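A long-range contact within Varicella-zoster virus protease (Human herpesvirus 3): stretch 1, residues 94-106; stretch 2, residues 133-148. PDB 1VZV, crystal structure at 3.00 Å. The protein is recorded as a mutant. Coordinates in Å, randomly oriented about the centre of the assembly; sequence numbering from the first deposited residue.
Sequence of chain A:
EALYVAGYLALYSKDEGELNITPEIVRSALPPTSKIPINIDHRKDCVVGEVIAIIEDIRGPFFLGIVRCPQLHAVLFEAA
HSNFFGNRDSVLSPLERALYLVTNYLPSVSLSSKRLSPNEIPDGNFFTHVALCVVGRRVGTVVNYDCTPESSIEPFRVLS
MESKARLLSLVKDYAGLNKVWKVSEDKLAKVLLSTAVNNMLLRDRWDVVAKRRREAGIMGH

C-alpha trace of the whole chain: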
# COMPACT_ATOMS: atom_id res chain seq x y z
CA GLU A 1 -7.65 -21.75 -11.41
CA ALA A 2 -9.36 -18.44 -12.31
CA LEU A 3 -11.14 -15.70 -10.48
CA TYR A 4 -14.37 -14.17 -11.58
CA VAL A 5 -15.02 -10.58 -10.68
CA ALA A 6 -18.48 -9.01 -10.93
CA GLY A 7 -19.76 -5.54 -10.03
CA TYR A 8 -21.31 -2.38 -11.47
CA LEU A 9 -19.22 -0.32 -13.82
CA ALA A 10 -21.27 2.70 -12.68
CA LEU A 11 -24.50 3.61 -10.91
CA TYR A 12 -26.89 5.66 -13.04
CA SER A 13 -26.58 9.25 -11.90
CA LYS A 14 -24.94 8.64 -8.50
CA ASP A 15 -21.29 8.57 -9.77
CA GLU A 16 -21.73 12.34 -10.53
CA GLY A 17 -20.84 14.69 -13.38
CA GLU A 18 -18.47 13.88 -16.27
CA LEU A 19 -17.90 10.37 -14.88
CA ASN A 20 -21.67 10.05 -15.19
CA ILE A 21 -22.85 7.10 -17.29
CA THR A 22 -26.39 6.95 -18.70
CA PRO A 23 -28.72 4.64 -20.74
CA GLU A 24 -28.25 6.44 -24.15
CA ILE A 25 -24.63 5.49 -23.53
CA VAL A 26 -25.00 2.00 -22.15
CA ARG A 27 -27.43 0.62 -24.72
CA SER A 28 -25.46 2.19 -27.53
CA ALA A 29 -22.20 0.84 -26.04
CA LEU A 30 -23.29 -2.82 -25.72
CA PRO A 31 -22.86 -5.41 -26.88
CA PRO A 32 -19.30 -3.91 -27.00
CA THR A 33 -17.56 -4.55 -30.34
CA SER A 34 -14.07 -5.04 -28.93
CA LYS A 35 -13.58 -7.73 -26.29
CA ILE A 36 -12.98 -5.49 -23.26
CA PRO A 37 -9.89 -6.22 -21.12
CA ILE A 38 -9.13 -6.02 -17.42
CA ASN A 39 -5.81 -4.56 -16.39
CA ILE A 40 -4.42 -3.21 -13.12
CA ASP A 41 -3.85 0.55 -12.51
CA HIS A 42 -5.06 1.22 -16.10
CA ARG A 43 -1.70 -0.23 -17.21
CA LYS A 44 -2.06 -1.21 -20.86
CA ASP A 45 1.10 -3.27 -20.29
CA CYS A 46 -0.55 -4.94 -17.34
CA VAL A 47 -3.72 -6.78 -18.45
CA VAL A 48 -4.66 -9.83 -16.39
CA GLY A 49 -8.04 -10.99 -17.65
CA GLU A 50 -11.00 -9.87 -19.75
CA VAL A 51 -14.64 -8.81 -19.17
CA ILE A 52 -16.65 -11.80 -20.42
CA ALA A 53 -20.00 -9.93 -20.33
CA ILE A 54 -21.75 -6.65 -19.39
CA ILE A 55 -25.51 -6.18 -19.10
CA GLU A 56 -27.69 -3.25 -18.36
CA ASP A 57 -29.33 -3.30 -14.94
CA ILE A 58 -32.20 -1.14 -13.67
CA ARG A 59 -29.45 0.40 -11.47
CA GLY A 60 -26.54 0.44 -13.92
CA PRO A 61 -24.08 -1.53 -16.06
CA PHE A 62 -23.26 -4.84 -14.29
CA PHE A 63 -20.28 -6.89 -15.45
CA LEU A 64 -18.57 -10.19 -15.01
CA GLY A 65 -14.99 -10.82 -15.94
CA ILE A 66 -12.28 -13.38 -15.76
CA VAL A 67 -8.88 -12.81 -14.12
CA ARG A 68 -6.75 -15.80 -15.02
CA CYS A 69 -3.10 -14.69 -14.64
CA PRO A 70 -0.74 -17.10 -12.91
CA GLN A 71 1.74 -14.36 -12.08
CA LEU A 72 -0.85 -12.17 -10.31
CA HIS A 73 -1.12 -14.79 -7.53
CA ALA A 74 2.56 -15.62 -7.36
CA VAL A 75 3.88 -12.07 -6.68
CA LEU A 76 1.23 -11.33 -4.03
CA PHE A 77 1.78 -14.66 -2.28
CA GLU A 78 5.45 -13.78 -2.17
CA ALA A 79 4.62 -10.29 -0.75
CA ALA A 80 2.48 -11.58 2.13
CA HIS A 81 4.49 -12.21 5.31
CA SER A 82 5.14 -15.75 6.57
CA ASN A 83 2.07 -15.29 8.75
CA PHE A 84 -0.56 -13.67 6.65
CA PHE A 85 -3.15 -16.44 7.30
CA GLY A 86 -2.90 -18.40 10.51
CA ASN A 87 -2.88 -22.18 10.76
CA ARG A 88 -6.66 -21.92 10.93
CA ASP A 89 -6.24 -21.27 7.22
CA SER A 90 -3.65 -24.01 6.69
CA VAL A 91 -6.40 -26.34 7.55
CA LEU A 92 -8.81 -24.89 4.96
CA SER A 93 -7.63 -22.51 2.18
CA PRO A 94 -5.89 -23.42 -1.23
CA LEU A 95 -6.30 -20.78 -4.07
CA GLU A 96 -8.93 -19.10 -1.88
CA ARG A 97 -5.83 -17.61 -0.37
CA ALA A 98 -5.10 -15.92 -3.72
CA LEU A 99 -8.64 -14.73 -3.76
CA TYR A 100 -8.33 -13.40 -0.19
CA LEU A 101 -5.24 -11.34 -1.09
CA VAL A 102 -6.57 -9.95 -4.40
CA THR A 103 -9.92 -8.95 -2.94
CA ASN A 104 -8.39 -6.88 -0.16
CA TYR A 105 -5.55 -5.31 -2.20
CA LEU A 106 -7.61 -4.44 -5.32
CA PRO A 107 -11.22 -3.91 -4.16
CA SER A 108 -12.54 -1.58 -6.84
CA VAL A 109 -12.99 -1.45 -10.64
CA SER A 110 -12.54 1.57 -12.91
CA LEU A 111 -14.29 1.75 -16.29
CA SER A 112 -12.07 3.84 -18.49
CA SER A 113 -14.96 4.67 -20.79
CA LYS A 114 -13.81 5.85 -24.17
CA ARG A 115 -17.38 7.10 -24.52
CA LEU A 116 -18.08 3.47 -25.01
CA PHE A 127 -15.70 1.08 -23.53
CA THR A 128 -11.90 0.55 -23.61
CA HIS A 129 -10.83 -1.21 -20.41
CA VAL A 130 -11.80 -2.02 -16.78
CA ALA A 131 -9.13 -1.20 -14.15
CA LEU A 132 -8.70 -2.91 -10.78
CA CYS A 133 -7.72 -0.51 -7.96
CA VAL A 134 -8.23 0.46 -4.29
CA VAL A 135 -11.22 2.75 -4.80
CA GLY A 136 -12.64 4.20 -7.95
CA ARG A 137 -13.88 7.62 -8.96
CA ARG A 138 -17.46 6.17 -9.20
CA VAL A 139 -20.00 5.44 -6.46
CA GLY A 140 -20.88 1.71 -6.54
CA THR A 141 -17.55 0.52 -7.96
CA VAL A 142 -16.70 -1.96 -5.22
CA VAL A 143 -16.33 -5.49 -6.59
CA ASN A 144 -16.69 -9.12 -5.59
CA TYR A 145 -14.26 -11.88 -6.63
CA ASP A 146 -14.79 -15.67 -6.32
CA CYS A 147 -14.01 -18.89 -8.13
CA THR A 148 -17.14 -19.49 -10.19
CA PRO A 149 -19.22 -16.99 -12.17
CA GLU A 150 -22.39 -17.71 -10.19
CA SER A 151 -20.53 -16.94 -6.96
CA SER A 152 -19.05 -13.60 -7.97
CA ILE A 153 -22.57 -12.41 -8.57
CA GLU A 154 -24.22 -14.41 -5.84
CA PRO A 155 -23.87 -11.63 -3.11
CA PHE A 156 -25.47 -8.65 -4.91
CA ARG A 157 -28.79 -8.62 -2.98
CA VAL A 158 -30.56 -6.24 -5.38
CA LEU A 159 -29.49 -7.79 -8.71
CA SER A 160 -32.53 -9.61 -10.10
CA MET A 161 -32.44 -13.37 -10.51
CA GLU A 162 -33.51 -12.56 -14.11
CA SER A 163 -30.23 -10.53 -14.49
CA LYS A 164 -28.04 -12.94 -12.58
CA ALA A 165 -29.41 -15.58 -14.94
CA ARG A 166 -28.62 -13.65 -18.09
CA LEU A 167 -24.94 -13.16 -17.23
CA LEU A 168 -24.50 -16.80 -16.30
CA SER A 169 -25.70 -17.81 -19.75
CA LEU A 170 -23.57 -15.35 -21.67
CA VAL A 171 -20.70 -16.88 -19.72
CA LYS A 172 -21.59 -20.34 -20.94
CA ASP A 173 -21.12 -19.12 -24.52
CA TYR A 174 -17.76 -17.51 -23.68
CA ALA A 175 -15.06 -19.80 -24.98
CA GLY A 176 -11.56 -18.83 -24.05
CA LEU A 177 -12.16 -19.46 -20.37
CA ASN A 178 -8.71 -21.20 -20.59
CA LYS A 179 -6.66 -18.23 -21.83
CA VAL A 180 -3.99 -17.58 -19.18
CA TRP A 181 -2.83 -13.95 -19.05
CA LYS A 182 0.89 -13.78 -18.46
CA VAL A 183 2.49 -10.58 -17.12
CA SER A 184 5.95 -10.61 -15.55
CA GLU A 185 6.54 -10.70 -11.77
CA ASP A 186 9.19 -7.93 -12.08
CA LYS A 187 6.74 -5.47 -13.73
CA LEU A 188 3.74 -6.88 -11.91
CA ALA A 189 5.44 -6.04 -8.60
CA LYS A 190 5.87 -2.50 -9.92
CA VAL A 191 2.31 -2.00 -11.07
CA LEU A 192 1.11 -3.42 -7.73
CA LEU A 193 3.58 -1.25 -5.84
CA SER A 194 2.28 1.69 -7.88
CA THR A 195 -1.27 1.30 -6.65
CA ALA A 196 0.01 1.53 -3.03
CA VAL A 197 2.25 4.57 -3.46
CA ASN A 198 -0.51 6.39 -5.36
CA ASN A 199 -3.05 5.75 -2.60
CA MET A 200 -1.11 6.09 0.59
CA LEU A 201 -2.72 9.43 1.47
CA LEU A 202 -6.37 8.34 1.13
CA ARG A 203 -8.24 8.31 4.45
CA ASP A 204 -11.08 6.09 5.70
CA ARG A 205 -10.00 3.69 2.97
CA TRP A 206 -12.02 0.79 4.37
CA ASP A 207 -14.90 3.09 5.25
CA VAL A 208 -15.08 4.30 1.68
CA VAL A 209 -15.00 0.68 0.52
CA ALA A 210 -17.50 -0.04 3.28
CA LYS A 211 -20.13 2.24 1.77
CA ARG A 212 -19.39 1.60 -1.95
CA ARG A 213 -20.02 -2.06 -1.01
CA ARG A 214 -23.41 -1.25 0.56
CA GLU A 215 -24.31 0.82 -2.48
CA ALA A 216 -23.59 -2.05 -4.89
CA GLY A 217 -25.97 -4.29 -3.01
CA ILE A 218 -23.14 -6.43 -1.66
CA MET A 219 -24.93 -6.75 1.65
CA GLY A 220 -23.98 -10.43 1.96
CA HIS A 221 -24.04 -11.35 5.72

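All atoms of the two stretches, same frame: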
# COMPACT_ATOMS: atom_id res chain seq x y z
N PRO A 94 -6.76 -23.00 -0.11
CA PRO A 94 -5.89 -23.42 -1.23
C PRO A 94 -5.39 -22.46 -2.35
O PRO A 94 -4.24 -22.57 -2.78
CB PRO A 94 -6.73 -24.51 -1.86
CG PRO A 94 -8.12 -23.89 -1.83
CD PRO A 94 -8.18 -23.18 -0.48
N LEU A 95 -6.37 -21.77 -2.97
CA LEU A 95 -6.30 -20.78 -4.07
C LEU A 95 -7.25 -19.69 -3.58
O LEU A 95 -7.37 -18.61 -4.16
CB LEU A 95 -6.91 -21.37 -5.36
CG LEU A 95 -7.80 -20.52 -6.29
CD1 LEU A 95 -6.99 -20.06 -7.45
CD2 LEU A 95 -8.99 -21.25 -6.84
N GLU A 96 -8.00 -20.02 -2.52
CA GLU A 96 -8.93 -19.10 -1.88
C GLU A 96 -8.06 -18.10 -1.13
O GLU A 96 -8.54 -17.09 -0.64
CB GLU A 96 -9.81 -19.87 -0.90
CG GLU A 96 -10.46 -21.06 -1.56
CD GLU A 96 -11.25 -21.90 -0.60
OE1 GLU A 96 -10.74 -22.15 0.51
OE2 GLU A 96 -12.38 -22.30 -0.97
N ARG A 97 -6.79 -18.46 -1.00
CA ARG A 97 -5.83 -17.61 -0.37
C ARG A 97 -5.38 -16.56 -1.39
O ARG A 97 -4.99 -15.46 -1.01
CB ARG A 97 -4.66 -18.44 0.14
CG ARG A 97 -5.08 -19.32 1.29
CD ARG A 97 -3.94 -19.61 2.23
NE ARG A 97 -3.31 -20.88 1.94
CZ ARG A 97 -3.27 -21.90 2.80
NH1 ARG A 97 -3.79 -21.76 4.02
NH2 ARG A 97 -2.68 -23.06 2.45
N ALA A 98 -5.47 -16.88 -2.68
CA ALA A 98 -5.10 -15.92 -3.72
C ALA A 98 -6.22 -14.95 -3.68
O ALA A 98 -6.01 -13.77 -3.52
CB ALA A 98 -5.07 -16.58 -5.09
N LEU A 99 -7.41 -15.50 -3.77
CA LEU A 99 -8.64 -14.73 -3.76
C LEU A 99 -8.74 -13.80 -2.57
O LEU A 99 -9.23 -12.70 -2.71
CB LEU A 99 -9.84 -15.67 -3.80
CG LEU A 99 -11.21 -15.10 -4.14
CD1 LEU A 99 -11.20 -14.48 -5.50
CD2 LEU A 99 -12.19 -16.23 -4.12
N TYR A 100 -8.29 -14.23 -1.40
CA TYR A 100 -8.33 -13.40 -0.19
C TYR A 100 -7.43 -12.18 -0.29
O TYR A 100 -7.76 -11.13 0.26
CB TYR A 100 -7.92 -14.22 1.05
CG TYR A 100 -7.88 -13.39 2.30
CD1 TYR A 100 -6.74 -12.67 2.65
CD2 TYR A 100 -9.00 -13.27 3.11
CE1 TYR A 100 -6.72 -11.86 3.76
CE2 TYR A 100 -8.99 -12.46 4.23
CZ TYR A 100 -7.84 -11.75 4.55
OH TYR A 100 -7.82 -10.94 5.66
N LEU A 101 -6.24 -12.38 -0.88
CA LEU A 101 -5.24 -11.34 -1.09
C LEU A 101 -5.69 -10.31 -2.13
O LEU A 101 -5.62 -9.10 -1.89
CB LEU A 101 -3.92 -11.96 -1.57
CG LEU A 101 -2.77 -12.34 -0.65
CD1 LEU A 101 -2.61 -11.30 0.42
CD2 LEU A 101 -2.99 -13.67 -0.05
N VAL A 102 -6.13 -10.79 -3.29
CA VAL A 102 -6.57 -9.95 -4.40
C VAL A 102 -7.81 -9.14 -4.10
O VAL A 102 -7.95 -8.02 -4.61
CB VAL A 102 -6.77 -10.74 -5.71
CG1 VAL A 102 -7.82 -11.76 -5.54
CG2 VAL A 102 -7.16 -9.83 -6.83
N THR A 103 -8.71 -9.67 -3.27
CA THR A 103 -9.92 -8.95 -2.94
C THR A 103 -9.58 -7.79 -2.04
O THR A 103 -10.06 -6.71 -2.27
CB THR A 103 -11.01 -9.83 -2.28
OG1 THR A 103 -11.46 -10.81 -3.21
CG2 THR A 103 -12.21 -9.01 -1.94
N ASN A 104 -8.71 -7.99 -1.06
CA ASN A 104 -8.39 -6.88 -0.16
C ASN A 104 -7.42 -5.83 -0.70
O ASN A 104 -7.48 -4.66 -0.30
CB ASN A 104 -7.94 -7.41 1.20
CG ASN A 104 -9.09 -7.89 2.06
OD1 ASN A 104 -9.63 -7.15 2.88
ND2 ASN A 104 -9.46 -9.14 1.90
N TYR A 105 -6.53 -6.24 -1.60
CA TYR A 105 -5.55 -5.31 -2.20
C TYR A 105 -6.20 -4.45 -3.30
O TYR A 105 -6.03 -3.25 -3.31
CB TYR A 105 -4.36 -6.07 -2.80
CG TYR A 105 -3.11 -5.23 -2.96
CD1 TYR A 105 -2.89 -4.46 -4.10
CD2 TYR A 105 -2.18 -5.13 -1.92
CE1 TYR A 105 -1.80 -3.61 -4.18
CE2 TYR A 105 -1.10 -4.29 -2.01
CZ TYR A 105 -0.92 -3.53 -3.13
OH TYR A 105 0.13 -2.66 -3.15
N LEU A 106 -6.94 -5.10 -4.20
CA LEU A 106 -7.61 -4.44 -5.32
C LEU A 106 -9.15 -4.51 -5.25
O LEU A 106 -9.78 -5.07 -6.14
CB LEU A 106 -7.16 -5.12 -6.60
CG LEU A 106 -5.69 -5.06 -6.96
CD1 LEU A 106 -5.44 -5.87 -8.22
CD2 LEU A 106 -5.31 -3.61 -7.17
N CYS A 133 -8.40 -1.52 -8.76
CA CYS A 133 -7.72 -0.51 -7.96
C CYS A 133 -8.24 -0.50 -6.53
O CYS A 133 -9.12 -1.27 -6.21
CB CYS A 133 -8.02 0.83 -8.62
SG CYS A 133 -9.80 1.05 -9.03
N VAL A 134 -7.72 0.37 -5.66
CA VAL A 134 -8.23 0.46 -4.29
C VAL A 134 -9.67 0.96 -4.36
O VAL A 134 -10.61 0.20 -4.14
CB VAL A 134 -7.42 1.41 -3.43
CG1 VAL A 134 -8.09 1.65 -2.08
CG2 VAL A 134 -6.09 0.81 -3.19
N VAL A 135 -9.87 2.23 -4.67
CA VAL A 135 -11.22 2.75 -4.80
C VAL A 135 -11.31 3.54 -6.07
O VAL A 135 -10.34 4.16 -6.49
CB VAL A 135 -11.64 3.59 -3.62
CG1 VAL A 135 -11.11 2.96 -2.33
CG2 VAL A 135 -11.21 5.04 -3.80
N GLY A 136 -12.47 3.49 -6.70
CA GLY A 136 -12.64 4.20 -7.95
C GLY A 136 -13.32 5.54 -7.81
O GLY A 136 -13.89 5.89 -6.77
N ARG A 137 -13.27 6.30 -8.89
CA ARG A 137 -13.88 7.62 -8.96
C ARG A 137 -15.41 7.52 -8.80
O ARG A 137 -16.04 8.46 -8.31
CB ARG A 137 -13.59 8.21 -10.34
CG ARG A 137 -12.39 7.58 -11.05
CD ARG A 137 -11.14 8.44 -10.84
NE ARG A 137 -11.44 9.83 -11.16
CZ ARG A 137 -11.97 10.23 -12.32
NH1 ARG A 137 -12.19 9.36 -13.32
NH2 ARG A 137 -12.23 11.51 -12.50
N ARG A 138 -16.01 6.39 -9.25
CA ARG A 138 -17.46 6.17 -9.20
C ARG A 138 -18.04 5.61 -7.91
O ARG A 138 -17.36 4.93 -7.16
CB ARG A 138 -17.92 5.40 -10.43
CG ARG A 138 -17.86 6.31 -11.64
CD ARG A 138 -17.99 5.65 -13.02
NE ARG A 138 -17.69 6.66 -14.04
CZ ARG A 138 -17.48 6.44 -15.32
NH1 ARG A 138 -17.55 5.21 -15.84
NH2 ARG A 138 -17.20 7.47 -16.10
N VAL A 139 -19.34 5.82 -7.71
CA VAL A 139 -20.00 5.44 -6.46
C VAL A 139 -20.40 4.01 -6.05
O VAL A 139 -20.69 3.79 -4.87
CB VAL A 139 -21.18 6.41 -6.15
CG1 VAL A 139 -20.71 7.85 -6.27
CG2 VAL A 139 -22.36 6.13 -7.07
N GLY A 140 -20.51 3.06 -6.97
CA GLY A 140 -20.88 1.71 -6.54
C GLY A 140 -19.84 0.72 -7.04
O GLY A 140 -20.10 -0.49 -7.09
N THR A 141 -18.66 1.26 -7.37
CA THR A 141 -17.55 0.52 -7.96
C THR A 141 -16.80 -0.48 -7.11
O THR A 141 -15.66 -0.81 -7.42
CB THR A 141 -16.50 1.46 -8.65
OG1 THR A 141 -15.99 2.42 -7.71
CG2 THR A 141 -17.08 2.16 -9.84
N VAL A 142 -17.38 -0.94 -6.01
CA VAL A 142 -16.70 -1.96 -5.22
C VAL A 142 -17.00 -3.30 -5.93
O VAL A 142 -18.06 -3.44 -6.56
CB VAL A 142 -17.16 -1.93 -3.77
CG1 VAL A 142 -17.39 -3.32 -3.26
CG2 VAL A 142 -16.12 -1.25 -2.93
N VAL A 143 -16.07 -4.24 -5.91
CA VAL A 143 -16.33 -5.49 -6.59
C VAL A 143 -16.20 -6.74 -5.75
O VAL A 143 -15.68 -6.70 -4.65
CB VAL A 143 -15.48 -5.64 -7.86
CG1 VAL A 143 -15.95 -4.69 -8.90
CG2 VAL A 143 -14.04 -5.42 -7.56
N ASN A 144 -16.75 -7.84 -6.26
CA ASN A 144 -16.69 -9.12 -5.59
C ASN A 144 -15.94 -10.05 -6.53
O ASN A 144 -16.05 -9.94 -7.75
CB ASN A 144 -18.09 -9.64 -5.30
CG ASN A 144 -18.09 -10.83 -4.35
OD1 ASN A 144 -17.57 -10.75 -3.24
ND2 ASN A 144 -18.68 -11.93 -4.78
N TYR A 145 -15.09 -10.88 -5.94
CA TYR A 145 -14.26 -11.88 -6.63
C TYR A 145 -14.58 -13.24 -6.01
O TYR A 145 -14.83 -13.31 -4.80
CB TYR A 145 -12.77 -11.66 -6.32
CG TYR A 145 -12.11 -10.40 -6.79
CD1 TYR A 145 -12.30 -9.19 -6.13
CD2 TYR A 145 -11.21 -10.44 -7.84
CE1 TYR A 145 -11.61 -8.04 -6.51
CE2 TYR A 145 -10.51 -9.31 -8.24
CZ TYR A 145 -10.71 -8.10 -7.57
OH TYR A 145 -10.03 -6.97 -8.00
N ASP A 146 -14.56 -14.30 -6.81
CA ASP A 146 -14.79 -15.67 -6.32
C ASP A 146 -14.29 -16.65 -7.35
O ASP A 146 -13.75 -16.23 -8.37
CB ASP A 146 -16.25 -15.97 -6.03
CG ASP A 146 -16.43 -16.88 -4.82
OD1 ASP A 146 -15.58 -17.73 -4.56
OD2 ASP A 146 -17.42 -16.72 -4.11
N CYS A 147 -14.50 -17.94 -7.15
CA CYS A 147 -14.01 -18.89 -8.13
C CYS A 147 -15.00 -19.58 -9.02
O CYS A 147 -14.74 -20.69 -9.46
CB CYS A 147 -13.09 -19.92 -7.49
SG CYS A 147 -13.12 -19.82 -5.74
N THR A 148 -16.13 -18.94 -9.30
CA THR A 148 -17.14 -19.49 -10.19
C THR A 148 -18.01 -18.29 -10.53
O THR A 148 -18.39 -17.53 -9.64
CB THR A 148 -18.05 -20.46 -9.48
OG1 THR A 148 -18.73 -19.76 -8.43
CG2 THR A 148 -17.30 -21.62 -8.89

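Helix 96-105 lies almost antiparallel to the short strand 144-146: their N-to-C directions differ by 168° and the axes approach to 8.6 Å, a spacing filled by side chains. Together the stretches bury 537 Å², with Tyr-145 contributing the largest share.

Apolar packing centres on Tyr-145, which meets Leu-99 and, about one helical turn on, Val-102. Leu-99 CD1 lies 3.3 Å from Tyr-145 CB, where the side chain leaves the strand, and Val-102 CG2 lies 3.7 Å from Tyr-145 CE2. The other methyl of Leu-99, CD2, reaches toward the end of the strand, 3.5 Å from Asp-146 CA, and just past it, 4.0 Å from Cys-147 SG. Leu-95 extends this greasy row more loosely, its CD2 4.4 Å from Cys-147 CB.

A single hydrogen bond joins the stretches: the phenol of Tyr-145 spans the gap to the end of the helix and donates from OH to Leu-106 O at 2.7 Å. Leu-106 has left helical phi/psi, and its carbonyl oxygen sits near the ring plane, at the ring edge. Thr-103 OG1 instead donates to Leu-99 O (3.0 Å), within its own helix, and meets Tyr-145 CD1 at 3.4 Å by packing.

The two backbones come closest just beyond the helix, with Leu-106 CA 4.7 Å from Cys-133 CA and Leu-106 C 3.4 Å from Cys-133 O.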